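PDB 2FNU: UDP-4-amino-4,6-dideoxy-N-acetyl-beta-L-altrosamine transaminase from Helicobacter pylori, which transfers an amino group from glutamate to a UDP-linked 4-keto sugar, the second step in making pseudaminic acid for flagellin modification. Local coordinates for residues D129-Q141 against H157-F171. Numbering follows the deposited sequence.
With PMP (4'-deoxy-4'-aminopyridoxal-5'-phosphate), chain E.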
# COMPACT_ATOMS: atom_id res chain seq x y z
N ASP B 129 12.43 12.06 -14.01
CA ASP B 129 12.33 12.18 -15.47
C ASP B 129 11.00 12.86 -15.75
O ASP B 129 9.96 12.21 -15.89
CB ASP B 129 12.41 10.80 -16.11
CG ASP B 129 13.69 10.07 -15.75
OD1 ASP B 129 14.77 10.72 -15.77
OD2 ASP B 129 13.63 8.87 -15.43
N TYR B 130 11.03 14.19 -15.80
CA TYR B 130 9.79 14.95 -15.89
C TYR B 130 9.09 14.70 -17.22
O TYR B 130 9.69 14.87 -18.29
CB TYR B 130 10.09 16.44 -15.71
CG TYR B 130 8.85 17.30 -15.85
CD1 TYR B 130 8.49 17.82 -17.09
CD2 TYR B 130 8.06 17.58 -14.75
CE1 TYR B 130 7.36 18.60 -17.24
CE2 TYR B 130 6.91 18.37 -14.88
CZ TYR B 130 6.57 18.86 -16.13
OH TYR B 130 5.45 19.65 -16.27
N ALA B 131 7.80 14.34 -17.13
CA ALA B 131 6.94 14.05 -18.29
C ALA B 131 7.33 12.79 -19.03
O ALA B 131 6.72 12.47 -20.05
CB ALA B 131 6.86 15.27 -19.26
N GLY B 132 8.33 12.08 -18.51
CA GLY B 132 8.92 10.94 -19.21
C GLY B 132 10.25 11.22 -19.85
O GLY B 132 10.92 10.29 -20.30
N LYS B 133 10.68 12.48 -19.87
CA LYS B 133 11.95 12.80 -20.51
C LYS B 133 13.11 12.46 -19.58
O LYS B 133 13.20 12.98 -18.47
CB LYS B 133 12.00 14.28 -20.88
CG LYS B 133 13.30 14.65 -21.60
CD LYS B 133 13.34 16.15 -21.91
CE LYS B 133 14.44 16.48 -22.89
NZ LYS B 133 14.34 17.93 -23.27
N SER B 134 14.02 11.60 -20.04
CA SER B 134 15.18 11.25 -19.21
C SER B 134 15.99 12.48 -18.86
O SER B 134 16.23 13.35 -19.71
CB SER B 134 16.08 10.25 -19.95
OG SER B 134 17.24 9.96 -19.16
N VAL B 135 16.43 12.54 -17.60
CA VAL B 135 17.43 13.53 -17.22
C VAL B 135 18.77 13.21 -17.89
O VAL B 135 18.91 12.19 -18.59
CB VAL B 135 17.63 13.55 -15.70
CG1 VAL B 135 16.27 13.78 -15.01
CG2 VAL B 135 18.26 12.24 -15.20
N GLU B 136 19.75 14.09 -17.69
CA GLU B 136 21.08 13.91 -18.26
C GLU B 136 21.85 12.89 -17.44
O GLU B 136 22.64 13.22 -16.54
CB GLU B 136 21.80 15.26 -18.37
CG GLU B 136 21.31 16.08 -19.54
CD GLU B 136 21.54 15.36 -20.86
OE1 GLU B 136 20.57 15.15 -21.61
OE2 GLU B 136 22.69 14.95 -21.11
N VAL B 137 21.58 11.63 -17.74
CA VAL B 137 22.01 10.52 -16.91
C VAL B 137 23.54 10.43 -16.74
O VAL B 137 24.02 10.20 -15.63
CB VAL B 137 21.42 9.18 -17.45
CG1 VAL B 137 22.25 7.99 -17.03
CG2 VAL B 137 19.95 9.04 -17.00
N GLU B 138 24.30 10.59 -17.82
CA GLU B 138 25.75 10.40 -17.72
C GLU B 138 26.37 11.43 -16.79
O GLU B 138 27.21 11.11 -15.94
CB GLU B 138 26.40 10.46 -19.10
CG GLU B 138 27.85 9.98 -19.10
CD GLU B 138 28.38 9.73 -20.50
OE1 GLU B 138 29.61 9.86 -20.68
OE2 GLU B 138 27.59 9.40 -21.41
N SER B 139 25.92 12.68 -16.94
CA SER B 139 26.39 13.75 -16.07
C SER B 139 26.15 13.44 -14.58
O SER B 139 27.05 13.60 -13.75
CB SER B 139 25.70 15.05 -16.48
OG SER B 139 26.18 16.12 -15.68
N VAL B 140 24.93 13.00 -14.26
CA VAL B 140 24.56 12.75 -12.86
C VAL B 140 25.31 11.52 -12.31
O VAL B 140 25.73 11.52 -11.14
CB VAL B 140 23.03 12.59 -12.71
CG1 VAL B 140 22.65 12.28 -11.27
CG2 VAL B 140 22.30 13.88 -13.19
N GLN B 141 25.43 10.47 -13.12
CA GLN B 141 26.20 9.27 -12.74
C GLN B 141 27.63 9.64 -12.33
O GLN B 141 28.12 9.24 -11.27
CB GLN B 141 26.28 8.29 -13.91
CG GLN B 141 25.02 7.47 -14.19
CD GLN B 141 25.19 6.56 -15.40
OE1 GLN B 141 25.90 6.91 -16.37
NE2 GLN B 141 24.52 5.40 -15.37
N HIS B 157 7.27 8.62 -14.22
CA HIS B 157 6.64 8.98 -15.49
C HIS B 157 7.18 8.22 -16.69
O HIS B 157 6.64 8.36 -17.80
CB HIS B 157 6.89 10.46 -15.83
CG HIS B 157 6.28 11.42 -14.85
ND1 HIS B 157 6.24 12.78 -15.09
CD2 HIS B 157 5.71 11.23 -13.64
CE1 HIS B 157 5.66 13.39 -14.07
NE2 HIS B 157 5.33 12.47 -13.17
N ALA B 158 8.25 7.46 -16.50
CA ALA B 158 9.16 7.19 -17.62
C ALA B 158 9.31 5.75 -18.08
O ALA B 158 10.29 5.44 -18.77
CB ALA B 158 10.56 7.78 -17.33
N LEU B 159 8.36 4.87 -17.74
CA LEU B 159 8.47 3.51 -18.27
C LEU B 159 8.42 3.53 -19.81
O LEU B 159 7.45 4.00 -20.42
CB LEU B 159 7.38 2.61 -17.71
CG LEU B 159 7.56 1.13 -18.12
CD1 LEU B 159 8.65 0.45 -17.32
CD2 LEU B 159 6.23 0.42 -17.95
N GLY B 160 9.49 3.01 -20.41
CA GLY B 160 9.60 3.00 -21.86
C GLY B 160 10.46 4.12 -22.42
O GLY B 160 10.87 4.08 -23.58
N SER B 161 10.71 5.15 -21.61
CA SER B 161 11.61 6.23 -22.03
C SER B 161 13.03 5.74 -22.18
O SER B 161 13.42 4.75 -21.55
CB SER B 161 11.58 7.38 -21.02
OG SER B 161 10.27 7.92 -20.93
N GLU B 162 13.80 6.45 -23.02
CA GLU B 162 15.19 6.08 -23.34
C GLU B 162 16.18 7.22 -23.12
O GLU B 162 15.82 8.41 -23.13
CB GLU B 162 15.29 5.60 -24.79
CG GLU B 162 14.50 4.32 -25.02
CD GLU B 162 14.55 3.80 -26.45
OE1 GLU B 162 15.29 4.35 -27.31
OE2 GLU B 162 13.81 2.83 -26.73
N TYR B 163 17.43 6.84 -22.95
CA TYR B 163 18.54 7.78 -22.94
C TYR B 163 19.62 7.10 -23.77
O TYR B 163 20.01 5.96 -23.49
CB TYR B 163 19.02 8.01 -21.51
CG TYR B 163 20.27 8.85 -21.42
CD1 TYR B 163 21.53 8.24 -21.35
CD2 TYR B 163 20.20 10.24 -21.37
CE1 TYR B 163 22.70 9.01 -21.25
CE2 TYR B 163 21.38 11.02 -21.28
CZ TYR B 163 22.60 10.38 -21.22
OH TYR B 163 23.76 11.13 -21.11
N GLN B 164 20.06 7.78 -24.83
CA GLN B 164 21.05 7.21 -25.74
C GLN B 164 20.66 5.79 -26.18
O GLN B 164 21.46 4.85 -26.16
CB GLN B 164 22.46 7.32 -25.14
CG GLN B 164 22.92 8.78 -25.03
CD GLN B 164 24.26 8.94 -24.35
OE1 GLN B 164 24.96 7.96 -24.05
NE2 GLN B 164 24.64 10.20 -24.08
N ASN B 165 19.40 5.66 -26.59
CA ASN B 165 18.87 4.39 -27.12
C ASN B 165 18.82 3.23 -26.14
O ASN B 165 18.72 2.07 -26.53
CB ASN B 165 19.63 3.98 -28.39
CG ASN B 165 19.61 5.06 -29.43
OD1 ASN B 165 20.63 5.70 -29.69
ND2 ASN B 165 18.45 5.34 -29.98
N LYS B 166 18.86 3.56 -24.84
CA LYS B 166 18.76 2.56 -23.79
C LYS B 166 17.63 2.92 -22.84
O LYS B 166 17.46 4.08 -22.45
CB LYS B 166 20.08 2.51 -23.01
CG LYS B 166 21.24 2.00 -23.90
CD LYS B 166 22.61 2.17 -23.28
CE LYS B 166 23.00 3.62 -23.16
NZ LYS B 166 24.46 3.81 -22.82
N LYS B 167 16.86 1.91 -22.44
CA LYS B 167 15.71 2.19 -21.58
C LYS B 167 16.09 2.71 -20.21
O LYS B 167 16.98 2.18 -19.53
CB LYS B 167 14.85 0.94 -21.42
CG LYS B 167 14.03 0.65 -22.65
CD LYS B 167 13.11 -0.50 -22.44
CE LYS B 167 12.20 -0.70 -23.65
NZ LYS B 167 12.93 -1.36 -24.77
N VAL B 168 15.40 3.77 -19.81
CA VAL B 168 15.47 4.26 -18.44
C VAL B 168 15.12 3.12 -17.48
O VAL B 168 14.21 2.33 -17.75
CB VAL B 168 14.49 5.43 -18.26
CG1 VAL B 168 14.32 5.79 -16.77
CG2 VAL B 168 15.00 6.64 -19.07
N GLY B 169 15.87 3.02 -16.38
CA GLY B 169 15.64 1.96 -15.39
C GLY B 169 16.93 1.39 -14.84
O GLY B 169 16.98 0.98 -13.69
N GLY B 170 17.96 1.35 -15.67
CA GLY B 170 19.20 0.70 -15.26
C GLY B 170 20.34 1.64 -14.98
O GLY B 170 21.45 1.19 -14.65
N PHE B 171 20.09 2.95 -15.07
CA PHE B 171 21.18 3.94 -14.99
C PHE B 171 21.59 4.32 -13.57
O PHE B 171 22.73 4.75 -13.33
CB PHE B 171 20.81 5.23 -15.72
CG PHE B 171 20.49 5.04 -17.18
CD1 PHE B 171 19.25 5.41 -17.68
CD2 PHE B 171 21.44 4.52 -18.05
CE1 PHE B 171 18.93 5.25 -19.02
CE2 PHE B 171 21.14 4.36 -19.41
CZ PHE B 171 19.89 4.72 -19.90
N1 PMP E . 6.75 10.46 -8.25
C2 PMP E . 6.21 11.13 -9.32
C2A PMP E . 7.14 11.91 -10.23
C3 PMP E . 4.83 11.07 -9.55
O3 PMP E . 4.28 11.70 -10.62
C4 PMP E . 3.99 10.34 -8.67
C4A PMP E . 2.48 10.33 -8.84
N4A PMP E . 1.97 11.57 -9.37
C5 PMP E . 4.57 9.62 -7.63
C6 PMP E . 5.96 9.65 -7.48
C5A PMP E . 3.74 8.78 -6.67
O4P PMP E . 3.37 7.61 -7.37
P PMP E . 2.09 6.75 -6.88
O1P PMP E . 0.88 7.54 -7.31
O2P PMP E . 2.17 5.47 -7.64
O3P PMP E . 2.18 6.54 -5.39
O HOH W 1 9.55 10.33 -13.73
O HOH W 2 13.93 10.35 -22.71
O HOH W 3 24.49 13.33 -19.52
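The ring of Tyr163 lies flat beneath Val137, whose CB stands almost on the ring normal, 3.9 Å from the centroid, a CH-pi contact; CG of Gln164 takes the opposite face nearer the rim. Tyr163 reaches from its short strand to the start of helix 137-146 because chi1 (173°) turns CG away from the backbone N, and there its OH and Glu136 OE2 share a water that also accepts from Ser139 N. A phenol suits this place, apolar across its face and polar at its hydroxyl. The branched Val137 also packs CG1 at 3.4 Å from Phe171 CB and sets CG2 against CD1 of the Phe171 ring. One turn on, Gln141 sends NE2 to Phe171 O (2.8 Å), a nearly straight bond lying in both the amide and carbonyl planes.

In this PLP-dependent aminotransferase of the DegT/DnrJ/EryC1 family, the two segments follow the C-terminal ends of parallel neighbours, strands 122-128 and 150-154, the usual edge for a cofactor site. There His157 ND1 accepts from Ala131 N (3.0 Å), close to the ring plane, while NE2 is hydrogen-bonded to O3 of PMP at 2.9 Å. Two nitrogens on one ring let imidazole join loop to cofactor, and the bond from Ala131 N, though bent (137°), limits how far the ring can turn. Gly132 has a positive phi (103°) at which a CB would press on the carbonyl O of Ala131; its own carbonyl takes a bond from Ser161 OG, which also receives Ser282 N. Asp129 accepts Val135 N at OD1 and Ser155 OG at OD2, its CB 3.7 Å from the small Ala158 CB.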